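Local coordinates for protein kallistatin (Homo sapiens, PDB 6F4V) that inhibits the serine protease tissue kallikrein by forming a stable equimolar complex with it, being cleaved at its reactive site in the process, at residues A10-R15 and E57-N62; H87-R92 and F169-E174; Q134-H139 and D150-L155; L215-L220 and R241-V246. One frame throughout, in Å; residues are numbered along the deposited sequence.

Contact 1 of 4, residues A10-R15 and E57-N62; sequences ADFAFR and EGLGFN. With EDO (1,2-ethanediol), chain D.
F12 presents one face of its ring to L59, whose CD2 sits over the ring centre at 4.0 Å from the centroid of F12, a CH-pi contact. CG of F12 stands anti to the backbone N (chi1 180°), pointing from helix 6-23 toward the end of helix 49-58. Closer to the backbone, F12 CB lies 3.6 Å from L59 O. Beyond the two segments, helix 33-44 adds to the packing, I36 and S37 on F12 and Y40 on L59.

Beside this apolar pair, R15 reaches the carbonyl of G58 with the edge of its guanidinium. The bond from R15 NH2 to G58 O is 2.7 Å long and fairly straight (158° at the hydrogen), with the donor lying above the carbonyl plane; R15 NH1 adds a weak bond to the same oxygen. The guanidinium is also gripped from its own helix: R15 NE meets D11 OD2 at 2.9 Å and R15 NH2 meets D11 OD2 at 3.0 Å. This side-on salt bridge, made to a single oxygen, fixes the rotation of the group and aims NH2 at the neighbouring helix end.

There the chain turns through a Schellman motif, in which G60 takes a positive phi (99°) and G60 N bonds back to E57 O. An ethanediol, probably from the crystallisation liquor, donates from its O1 to G60 O at 2.6 Å.

The chemistry thus places a cation, partly balanced by D11, at a helix C terminus, where the partial negative charge of the last-turn carbonyls would be expected to favour it.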
# COMPACT_ATOMS: atom_id res chain seq x y z
N ALA A 10 -8.78 4.40 4.27
CA ALA A 10 -7.94 4.44 5.48
C ALA A 10 -8.34 3.33 6.46
O ALA A 10 -7.48 2.71 7.06
CB ALA A 10 -8.01 5.79 6.14
N ASP A 11 -9.64 3.10 6.60
CA ASP A 11 -10.16 2.01 7.45
C ASP A 11 -9.60 0.70 6.99
O ASP A 11 -9.14 -0.08 7.80
CB ASP A 11 -11.71 2.00 7.42
CG ASP A 11 -12.33 0.76 8.09
OD1 ASP A 11 -12.29 0.72 9.32
OD2 ASP A 11 -12.85 -0.16 7.38
N PHE A 12 -9.68 0.43 5.68
CA PHE A 12 -9.12 -0.81 5.15
C PHE A 12 -7.62 -0.92 5.43
O PHE A 12 -7.14 -1.98 5.86
CB PHE A 12 -9.37 -0.94 3.66
CG PHE A 12 -8.81 -2.18 3.08
CD1 PHE A 12 -9.41 -3.40 3.33
CD2 PHE A 12 -7.65 -2.15 2.35
CE1 PHE A 12 -8.88 -4.58 2.84
CE2 PHE A 12 -7.11 -3.34 1.85
CZ PHE A 12 -7.75 -4.56 2.08
N ALA A 13 -6.90 0.19 5.16
CA ALA A 13 -5.43 0.22 5.39
C ALA A 13 -5.04 -0.27 6.77
O ALA A 13 -4.20 -1.18 6.92
CB ALA A 13 -4.88 1.60 5.18
N PHE A 14 -5.70 0.30 7.77
CA PHE A 14 -5.37 -0.03 9.15
C PHE A 14 -5.92 -1.38 9.63
O PHE A 14 -5.29 -2.03 10.47
CB PHE A 14 -5.69 1.14 10.08
CG PHE A 14 -4.76 2.32 9.86
CD1 PHE A 14 -3.44 2.26 10.27
CD2 PHE A 14 -5.19 3.46 9.18
CE1 PHE A 14 -2.55 3.32 10.03
CE2 PHE A 14 -4.30 4.51 8.92
CZ PHE A 14 -2.99 4.45 9.37
N ARG A 15 -7.03 -1.83 9.06
CA ARG A 15 -7.53 -3.19 9.32
C ARG A 15 -6.56 -4.23 8.78
O ARG A 15 -6.27 -5.24 9.46
CB ARG A 15 -8.94 -3.40 8.74
CG ARG A 15 -10.07 -2.87 9.63
CD ARG A 15 -11.43 -3.39 9.19
NE ARG A 15 -11.81 -2.79 7.94
CZ ARG A 15 -12.04 -3.42 6.78
NH1 ARG A 15 -12.01 -4.74 6.64
NH2 ARG A 15 -12.35 -2.66 5.73
N GLU A 57 -18.03 -3.60 0.78
CA GLU A 57 -18.11 -3.55 2.26
C GLU A 57 -16.84 -4.01 2.94
O GLU A 57 -16.43 -3.40 3.90
CB GLU A 57 -19.33 -4.34 2.79
CG GLU A 57 -20.58 -3.55 2.50
CD GLU A 57 -21.88 -4.32 2.66
OE1 GLU A 57 -21.85 -5.57 2.72
OE2 GLU A 57 -22.92 -3.62 2.68
N GLY A 58 -16.21 -5.06 2.41
CA GLY A 58 -14.92 -5.53 2.88
C GLY A 58 -13.84 -4.44 2.82
O GLY A 58 -12.96 -4.36 3.68
N LEU A 59 -13.93 -3.62 1.78
CA LEU A 59 -13.01 -2.49 1.58
C LEU A 59 -13.34 -1.30 2.46
O LEU A 59 -12.67 -0.26 2.37
CB LEU A 59 -13.00 -2.07 0.11
CG LEU A 59 -12.35 -3.06 -0.81
CD1 LEU A 59 -12.57 -2.64 -2.26
CD2 LEU A 59 -10.86 -3.19 -0.48
N GLY A 60 -14.42 -1.39 3.24
CA GLY A 60 -14.79 -0.37 4.20
C GLY A 60 -15.86 0.59 3.74
O GLY A 60 -16.19 1.53 4.47
N PHE A 61 -16.47 0.38 2.58
CA PHE A 61 -17.43 1.34 2.07
C PHE A 61 -18.78 1.13 2.73
O PHE A 61 -19.19 -0.01 2.93
CB PHE A 61 -17.52 1.28 0.54
CG PHE A 61 -16.28 1.74 -0.10
CD1 PHE A 61 -15.98 3.09 -0.10
CD2 PHE A 61 -15.37 0.85 -0.64
CE1 PHE A 61 -14.80 3.53 -0.65
CE2 PHE A 61 -14.17 1.29 -1.16
CZ PHE A 61 -13.88 2.64 -1.17
N ASN A 62 -19.41 2.23 3.13
CA ASN A 62 -20.74 2.19 3.74
C ASN A 62 -21.70 2.49 2.61
O ASN A 62 -21.82 3.64 2.16
CB ASN A 62 -20.86 3.20 4.88
CG ASN A 62 -22.23 3.16 5.55
OD1 ASN A 62 -23.21 2.72 4.95
ND2 ASN A 62 -22.29 3.66 6.79
C1 EDO D . -15.23 3.45 7.47
O1 EDO D . -15.16 2.17 6.82
C2 EDO D . -15.82 4.51 6.54
O2 EDO D . -17.16 4.16 6.13

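Contact 2 of 4, residues H87-R92 and F169-E174; sequences HGLETR and FKALWE
With CG anti to the backbone N in both L89 (chi1 -166°) and F169 (chi1 175°), the two side chains cross on one face of the sheet, bringing L89 CD1 to 4.1 Å from F169 CE1. A171, on the same face, receives the same methyl: L89 CD1 is 3.8 Å from A171 CB. Y224 and A228 continue this apolar layer.

The backbones run antiparallel, their axes at 168°. E90 and K170 form the hydrogen-bonded pair: E90 N donates to K170 O at 2.7 Å, and K170 N to E90 O at 2.8 Å. L89-A171 and T91-F169 flank them as non-hydrogen-bonded pairs, and beyond the first the ladder gains a further bond, L172 N to G88 O, of 3.0 Å.

On the other face E90 and K170 are neighbours without a salt bridge, E90 OE1 standing 4.5 Å from K170 NZ. The carboxylate is engaged by arginines instead: R92 NE meets the anti lone pair of E90 OE2 at 2.9 Å, and R145 also bridges to that oxygen.

Strand 159-172 lies between 89-100 and 328-340 in the sheet, and W173 follows directly, the arrangement of the large central serpin sheet at the end known as the breach.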
# COMPACT_ATOMS: atom_id res chain seq x y z
N HIS A 87 6.77 18.12 -9.28
CA HIS A 87 8.14 18.59 -9.52
C HIS A 87 9.23 17.67 -8.92
O HIS A 87 10.11 17.20 -9.65
CB HIS A 87 8.32 20.06 -9.10
CG HIS A 87 7.84 21.04 -10.13
ND1 HIS A 87 8.59 22.12 -10.54
CD2 HIS A 87 6.70 21.08 -10.86
CE1 HIS A 87 7.93 22.79 -11.46
NE2 HIS A 87 6.78 22.18 -11.67
N GLY A 88 9.16 17.42 -7.61
CA GLY A 88 10.10 16.52 -6.91
C GLY A 88 9.42 15.28 -6.35
O GLY A 88 9.85 14.73 -5.27
N LEU A 89 8.36 14.85 -7.08
CA LEU A 89 7.55 13.69 -6.73
C LEU A 89 6.95 12.97 -7.94
O LEU A 89 6.17 13.53 -8.70
CB LEU A 89 6.42 14.11 -5.80
CG LEU A 89 5.64 13.02 -5.05
CD1 LEU A 89 5.45 13.39 -3.58
CD2 LEU A 89 4.31 12.73 -5.72
N GLU A 90 7.32 11.69 -8.10
CA GLU A 90 6.74 10.83 -9.11
C GLU A 90 5.78 9.88 -8.40
O GLU A 90 6.15 9.20 -7.44
CB GLU A 90 7.84 10.04 -9.83
CG GLU A 90 7.33 9.13 -10.95
CD GLU A 90 8.39 8.21 -11.54
OE1 GLU A 90 9.58 8.40 -11.26
OE2 GLU A 90 8.04 7.31 -12.33
N THR A 91 4.52 9.91 -8.83
CA THR A 91 3.57 8.89 -8.47
C THR A 91 2.90 8.42 -9.75
O THR A 91 2.48 9.24 -10.59
CB THR A 91 2.55 9.39 -7.44
OG1 THR A 91 3.25 9.93 -6.31
CG2 THR A 91 1.66 8.27 -6.97
N ARG A 92 2.87 7.10 -9.93
CA ARG A 92 2.15 6.49 -11.04
C ARG A 92 1.38 5.33 -10.51
O ARG A 92 1.94 4.50 -9.76
CB ARG A 92 3.09 6.00 -12.14
CG ARG A 92 3.65 7.11 -13.00
CD ARG A 92 4.62 6.63 -14.05
NE ARG A 92 5.76 5.93 -13.47
CZ ARG A 92 5.89 4.60 -13.39
NH1 ARG A 92 4.97 3.76 -13.86
NH2 ARG A 92 6.98 4.09 -12.81
N PHE A 169 6.17 5.14 -6.53
CA PHE A 169 6.30 6.37 -5.78
C PHE A 169 7.77 6.67 -5.58
O PHE A 169 8.49 5.88 -4.99
CB PHE A 169 5.63 6.18 -4.41
CG PHE A 169 5.78 7.35 -3.48
CD1 PHE A 169 4.90 8.40 -3.54
CD2 PHE A 169 6.75 7.36 -2.51
CE1 PHE A 169 5.00 9.47 -2.66
CE2 PHE A 169 6.85 8.43 -1.60
CZ PHE A 169 5.96 9.48 -1.69
N LYS A 170 8.20 7.84 -6.04
CA LYS A 170 9.58 8.26 -5.79
C LYS A 170 9.54 9.74 -5.51
O LYS A 170 9.02 10.53 -6.32
CB LYS A 170 10.50 7.93 -6.99
CG LYS A 170 11.97 8.27 -6.70
CD LYS A 170 12.96 7.63 -7.69
CE LYS A 170 12.81 8.06 -9.12
NZ LYS A 170 13.74 7.25 -10.01
N ALA A 171 10.05 10.12 -4.35
CA ALA A 171 9.87 11.47 -3.86
C ALA A 171 11.07 11.93 -3.08
O ALA A 171 11.58 11.24 -2.22
CB ALA A 171 8.64 11.52 -2.95
N LEU A 172 11.48 13.15 -3.36
CA LEU A 172 12.57 13.79 -2.63
C LEU A 172 12.11 14.34 -1.27
O LEU A 172 11.01 14.90 -1.16
CB LEU A 172 13.10 14.97 -3.44
CG LEU A 172 13.80 14.66 -4.76
CD1 LEU A 172 13.93 15.96 -5.55
CD2 LEU A 172 15.15 14.00 -4.53
N TRP A 173 12.97 14.25 -0.26
CA TRP A 173 12.72 14.92 1.02
C TRP A 173 12.70 16.44 0.83
O TRP A 173 13.54 16.96 0.11
CB TRP A 173 13.85 14.65 2.02
CG TRP A 173 14.08 13.25 2.38
CD1 TRP A 173 15.23 12.57 2.25
CD2 TRP A 173 13.14 12.35 2.97
NE1 TRP A 173 15.09 11.29 2.74
CE2 TRP A 173 13.80 11.13 3.17
CE3 TRP A 173 11.80 12.47 3.38
CZ2 TRP A 173 13.16 10.01 3.75
CZ3 TRP A 173 11.17 11.36 3.96
CH2 TRP A 173 11.85 10.16 4.13
N GLU A 174 11.78 17.16 1.48
CA GLU A 174 11.99 18.61 1.60
C GLU A 174 13.29 18.91 2.36
O GLU A 174 13.97 19.90 2.05
CB GLU A 174 10.84 19.31 2.34
CG GLU A 174 9.59 19.45 1.50
CD GLU A 174 9.62 20.59 0.50
OE1 GLU A 174 8.56 20.88 -0.11
OE2 GLU A 174 10.69 21.20 0.30

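Contact 3 of 4, residues Q134-H139 and D150-L155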
# COMPACT_ATOMS: atom_id res chain seq x y z
N GLN A 134 5.46 -14.80 -17.26
CA GLN A 134 6.52 -13.88 -17.67
C GLN A 134 5.94 -12.56 -18.22
O GLN A 134 6.43 -11.48 -17.86
CB GLN A 134 7.45 -14.53 -18.72
CG GLN A 134 8.79 -13.82 -18.92
CD GLN A 134 9.46 -14.17 -20.24
OE1 GLN A 134 8.80 -14.37 -21.26
NE2 GLN A 134 10.79 -14.22 -20.23
N LEU A 135 4.91 -12.65 -19.07
CA LEU A 135 4.28 -11.44 -19.63
C LEU A 135 3.73 -10.51 -18.53
O LEU A 135 3.96 -9.30 -18.55
CB LEU A 135 3.16 -11.82 -20.60
CG LEU A 135 2.38 -10.67 -21.25
CD1 LEU A 135 3.18 -9.97 -22.35
CD2 LEU A 135 1.03 -11.16 -21.79
N ILE A 136 3.00 -11.08 -17.57
CA ILE A 136 2.40 -10.30 -16.48
C ILE A 136 3.49 -9.74 -15.60
O ILE A 136 3.51 -8.54 -15.31
CB ILE A 136 1.42 -11.12 -15.61
CG1 ILE A 136 0.24 -11.62 -16.45
CG2 ILE A 136 0.93 -10.28 -14.43
CD1 ILE A 136 -0.63 -12.65 -15.76
N ASN A 137 4.43 -10.59 -15.20
CA ASN A 137 5.47 -10.16 -14.28
C ASN A 137 6.43 -9.14 -14.86
O ASN A 137 6.84 -8.21 -14.13
CB ASN A 137 6.21 -11.35 -13.67
CG ASN A 137 5.35 -12.09 -12.66
OD1 ASN A 137 4.31 -11.59 -12.22
ND2 ASN A 137 5.76 -13.29 -12.29
N ASP A 138 6.77 -9.27 -16.14
CA ASP A 138 7.59 -8.27 -16.82
C ASP A 138 6.88 -6.93 -16.89
O ASP A 138 7.52 -5.91 -16.73
CB ASP A 138 7.94 -8.68 -18.27
CG ASP A 138 8.97 -9.81 -18.35
OD1 ASP A 138 9.67 -10.14 -17.36
OD2 ASP A 138 9.06 -10.39 -19.45
N HIS A 139 5.58 -6.92 -17.18
CA HIS A 139 4.79 -5.68 -17.21
C HIS A 139 4.83 -4.96 -15.86
O HIS A 139 5.16 -3.77 -15.77
CB HIS A 139 3.34 -5.96 -17.63
CG HIS A 139 2.46 -4.75 -17.61
ND1 HIS A 139 2.61 -3.70 -18.49
CD2 HIS A 139 1.38 -4.43 -16.84
CE1 HIS A 139 1.70 -2.78 -18.25
NE2 HIS A 139 0.94 -3.20 -17.26
N ASP A 150 8.38 -10.80 -9.97
CA ASP A 150 7.68 -12.05 -9.74
C ASP A 150 6.39 -11.86 -8.92
O ASP A 150 6.12 -12.60 -7.97
CB ASP A 150 8.63 -13.12 -9.15
CG ASP A 150 9.87 -13.38 -10.06
OD1 ASP A 150 9.78 -13.26 -11.32
OD2 ASP A 150 10.94 -13.72 -9.49
N LEU A 151 5.59 -10.86 -9.29
CA LEU A 151 4.34 -10.61 -8.58
C LEU A 151 3.49 -11.88 -8.54
O LEU A 151 3.05 -12.33 -7.47
CB LEU A 151 3.54 -9.49 -9.22
CG LEU A 151 2.13 -9.28 -8.63
CD1 LEU A 151 2.21 -8.94 -7.13
CD2 LEU A 151 1.35 -8.24 -9.40
N VAL A 152 3.22 -12.42 -9.72
CA VAL A 152 2.42 -13.62 -9.85
C VAL A 152 3.37 -14.83 -9.72
O VAL A 152 4.09 -15.16 -10.66
CB VAL A 152 1.66 -13.62 -11.19
CG1 VAL A 152 0.88 -14.92 -11.37
CG2 VAL A 152 0.73 -12.43 -11.26
N SER A 153 3.37 -15.45 -8.54
CA SER A 153 4.26 -16.59 -8.24
C SER A 153 3.68 -17.98 -8.55
O SER A 153 4.41 -18.96 -8.52
CB SER A 153 4.67 -16.54 -6.77
OG SER A 153 3.52 -16.41 -5.95
N GLU A 154 2.36 -18.06 -8.80
CA GLU A 154 1.66 -19.27 -9.28
C GLU A 154 0.59 -18.83 -10.26
O GLU A 154 0.02 -17.74 -10.10
CB GLU A 154 0.86 -19.97 -8.18
CG GLU A 154 1.56 -20.33 -6.91
CD GLU A 154 0.58 -20.76 -5.83
OE1 GLU A 154 0.89 -20.50 -4.63
OE2 GLU A 154 -0.50 -21.33 -6.17
N LEU A 155 0.25 -19.72 -11.19
CA LEU A 155 -0.85 -19.49 -12.12
C LEU A 155 -1.41 -20.84 -12.55
O LEU A 155 -0.67 -21.65 -13.12
CB LEU A 155 -0.34 -18.70 -13.33
CG LEU A 155 -1.38 -18.19 -14.32
CD1 LEU A 155 -2.26 -17.14 -13.65
CD2 LEU A 155 -0.71 -17.62 -15.56
O HOH W 1 6.48 -8.42 -11.17
O HOH W 2 8.21 -14.28 -13.13
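Residues 134-139 of helix 129-143 and the irregular segment 150-155 come nearest at N137 and D150, whose CA atoms are 5.4 Å apart, with D150 in a left-handed conformation (phi 57°).

From the helix N137 offers its carboxamide to a single residue, V152, and uses both ends of the amide. V152 N donates to N137 OD1 at 2.9 Å, slightly tilted from the carbonyl plane of the side chain. In return N137 ND2 donates to V152 O at 3.0 Å, the acceptor lying in the amide plane of N137 while the donor sits above the carbonyl plane of V152. Each bond has an angle of 167° at the hydrogen, so the pair fixes the rotation of the carboxamide and satisfies both polar groups of the V152 backbone.

Two waters extend this link. One accepts from N137 ND2 at 2.8 Å and donates to D150 OD1 at 2.6 Å; the other donates to N137 O and accepts from L151 N.

An apolar contact adds to this, the I136 and V152 side chains crossing at a slant with I136 CG2 3.8 Å from V152 CG2. Outside the two segments, F98 packs on I136 and S336 on V152, while L151 meets A334 and S336.

This is the serpin arrangement in which the helix known as F lies across the central sheet and the chain following it doubles back between helix and sheet before entering the next strand, here 159-172.

Contact 4 of 4, residues L215-L220 and R241-V246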
# COMPACT_ATOMS: atom_id res chain seq x y z
N LEU A 215 0.45 8.31 24.76
CA LEU A 215 0.90 7.01 24.26
C LEU A 215 2.40 6.90 24.35
O LEU A 215 3.08 7.90 24.25
CB LEU A 215 0.52 6.85 22.79
CG LEU A 215 -0.96 6.93 22.45
CD1 LEU A 215 -1.11 6.96 20.93
CD2 LEU A 215 -1.71 5.73 23.02
N PRO A 216 2.92 5.68 24.48
CA PRO A 216 4.37 5.51 24.59
C PRO A 216 5.08 5.56 23.22
O PRO A 216 5.62 4.56 22.75
CB PRO A 216 4.50 4.13 25.29
CG PRO A 216 3.31 3.38 24.80
CD PRO A 216 2.21 4.41 24.71
N CYS A 217 5.11 6.73 22.59
CA CYS A 217 5.75 6.89 21.30
C CYS A 217 6.04 8.33 21.00
O CYS A 217 5.50 9.24 21.65
CB CYS A 217 4.88 6.29 20.17
SG CYS A 217 3.37 7.18 19.78
N SER A 218 6.96 8.53 20.05
CA SER A 218 7.13 9.80 19.37
C SER A 218 6.71 9.67 17.91
O SER A 218 6.70 8.58 17.36
CB SER A 218 8.60 10.24 19.46
OG SER A 218 9.01 10.42 20.81
N VAL A 219 6.38 10.78 17.29
CA VAL A 219 5.92 10.80 15.91
C VAL A 219 6.64 11.94 15.19
O VAL A 219 6.67 13.07 15.68
CB VAL A 219 4.39 11.02 15.84
CG1 VAL A 219 3.88 11.04 14.40
CG2 VAL A 219 3.65 9.94 16.65
N LEU A 220 7.24 11.61 14.06
CA LEU A 220 7.91 12.55 13.16
C LEU A 220 7.12 12.57 11.88
O LEU A 220 6.81 11.50 11.35
CB LEU A 220 9.33 12.04 12.86
CG LEU A 220 10.11 12.74 11.74
CD1 LEU A 220 10.35 14.22 12.05
CD2 LEU A 220 11.45 12.05 11.55
N ARG A 241 3.64 -3.17 20.32
CA ARG A 241 2.27 -3.69 20.35
C ARG A 241 1.25 -2.70 20.88
O ARG A 241 0.12 -2.65 20.35
CB ARG A 241 2.13 -5.02 21.12
CG ARG A 241 2.42 -6.26 20.28
CD ARG A 241 1.56 -6.36 19.02
NE ARG A 241 0.13 -6.58 19.27
CZ ARG A 241 -0.83 -6.44 18.36
NH1 ARG A 241 -0.56 -6.02 17.12
NH2 ARG A 241 -2.10 -6.70 18.69
N GLU A 242 1.63 -1.92 21.89
CA GLU A 242 0.72 -0.93 22.46
C GLU A 242 0.29 0.15 21.43
O GLU A 242 -0.87 0.62 21.40
CB GLU A 242 1.34 -0.22 23.66
CG GLU A 242 1.73 -1.19 24.79
CD GLU A 242 1.71 -0.56 26.18
OE1 GLU A 242 1.86 -1.36 27.15
OE2 GLU A 242 1.53 0.68 26.33
N ILE A 243 1.22 0.52 20.57
CA ILE A 243 0.92 1.49 19.54
C ILE A 243 0.09 0.85 18.43
O ILE A 243 -0.89 1.45 17.93
CB ILE A 243 2.21 2.11 18.99
CG1 ILE A 243 3.02 2.79 20.12
CG2 ILE A 243 1.89 3.08 17.89
CD1 ILE A 243 2.25 3.79 20.94
N GLU A 244 0.43 -0.38 18.08
CA GLU A 244 -0.35 -1.09 17.05
C GLU A 244 -1.82 -1.24 17.44
O GLU A 244 -2.71 -1.14 16.57
CB GLU A 244 0.30 -2.44 16.74
CG GLU A 244 1.62 -2.32 15.99
CD GLU A 244 2.27 -3.66 15.67
OE1 GLU A 244 2.09 -4.61 16.44
OE2 GLU A 244 2.99 -3.78 14.67
N GLU A 245 -2.10 -1.43 18.74
CA GLU A 245 -3.48 -1.57 19.25
C GLU A 245 -4.31 -0.33 19.04
O GLU A 245 -5.52 -0.43 19.00
CB GLU A 245 -3.56 -1.91 20.74
CG GLU A 245 -3.00 -3.26 21.12
CD GLU A 245 -3.84 -4.45 20.72
OE1 GLU A 245 -4.90 -4.36 20.05
OE2 GLU A 245 -3.38 -5.53 21.13
N VAL A 246 -3.68 0.83 18.90
CA VAL A 246 -4.40 2.08 18.71
C VAL A 246 -4.13 2.72 17.33
O VAL A 246 -4.50 3.89 17.12
CB VAL A 246 -4.09 3.08 19.86
CG1 VAL A 246 -4.58 2.52 21.20
CG2 VAL A 246 -2.62 3.48 19.92
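Apolar contacts carry this interface, and most of them converge on one methyl. I243 CD1 is approached by C217 CB to 3.7 Å, by P216 CD to 3.8 Å and by L215 CB to 4.0 Å. The bend at chi2 of I243 (-53°) places CD1 among the three. I233 and P235 also pack on I243. A second apolar pair is tip to tip, L215 CD1 meeting V246 CG2 at 3.9 Å.

One polar atom touches across the segments without a hydrogen bond: E242 OE2 is 3.6 Å from P216 CG, the side chains crossing at about a right angle.

The hydrogen bonds lie inside one segment or the other. P216 centres an inverse gamma turn closed by C217 N to L215 O at 2.9 Å. Within 241-246, R241 bridges from NH1 to E244 OE1 at 3.1 Å and, more weakly bonded, from NH2 to E245 OE2. Y17 and Y18 hold the far carboxylate oxygens, and E244 also pairs with a basic side chain of another protein chain.

L215 packs on M251 and W255, near the glycan pocket that includes D212 and R254. The whole is short-helix packing against the entry of a strand in serpin sheet B.

From the N terminus, contact 1 closes first, joining helix 6-23 to the end of helix 49-58 around helix 33-44. Contact 2 begins afterwards and pairs strand 89-100 with strand 159-172 of the large sheet. Contact 3 falls entirely within that second loop: it folds the chain after helix 129-143 back on the helix just before strand 159-172 begins. Contact 4 comes last, in series, joining the start of strand 217-223 to helix 240-244 and enclosing strand 228-235. None of the loops cross. Contacts 3 and 4 are the most widely separated, their centres 37 Å apart on opposite sides of the chain's centre, whereas contacts 1 and 4 approach to about 7 Å between nearest atoms.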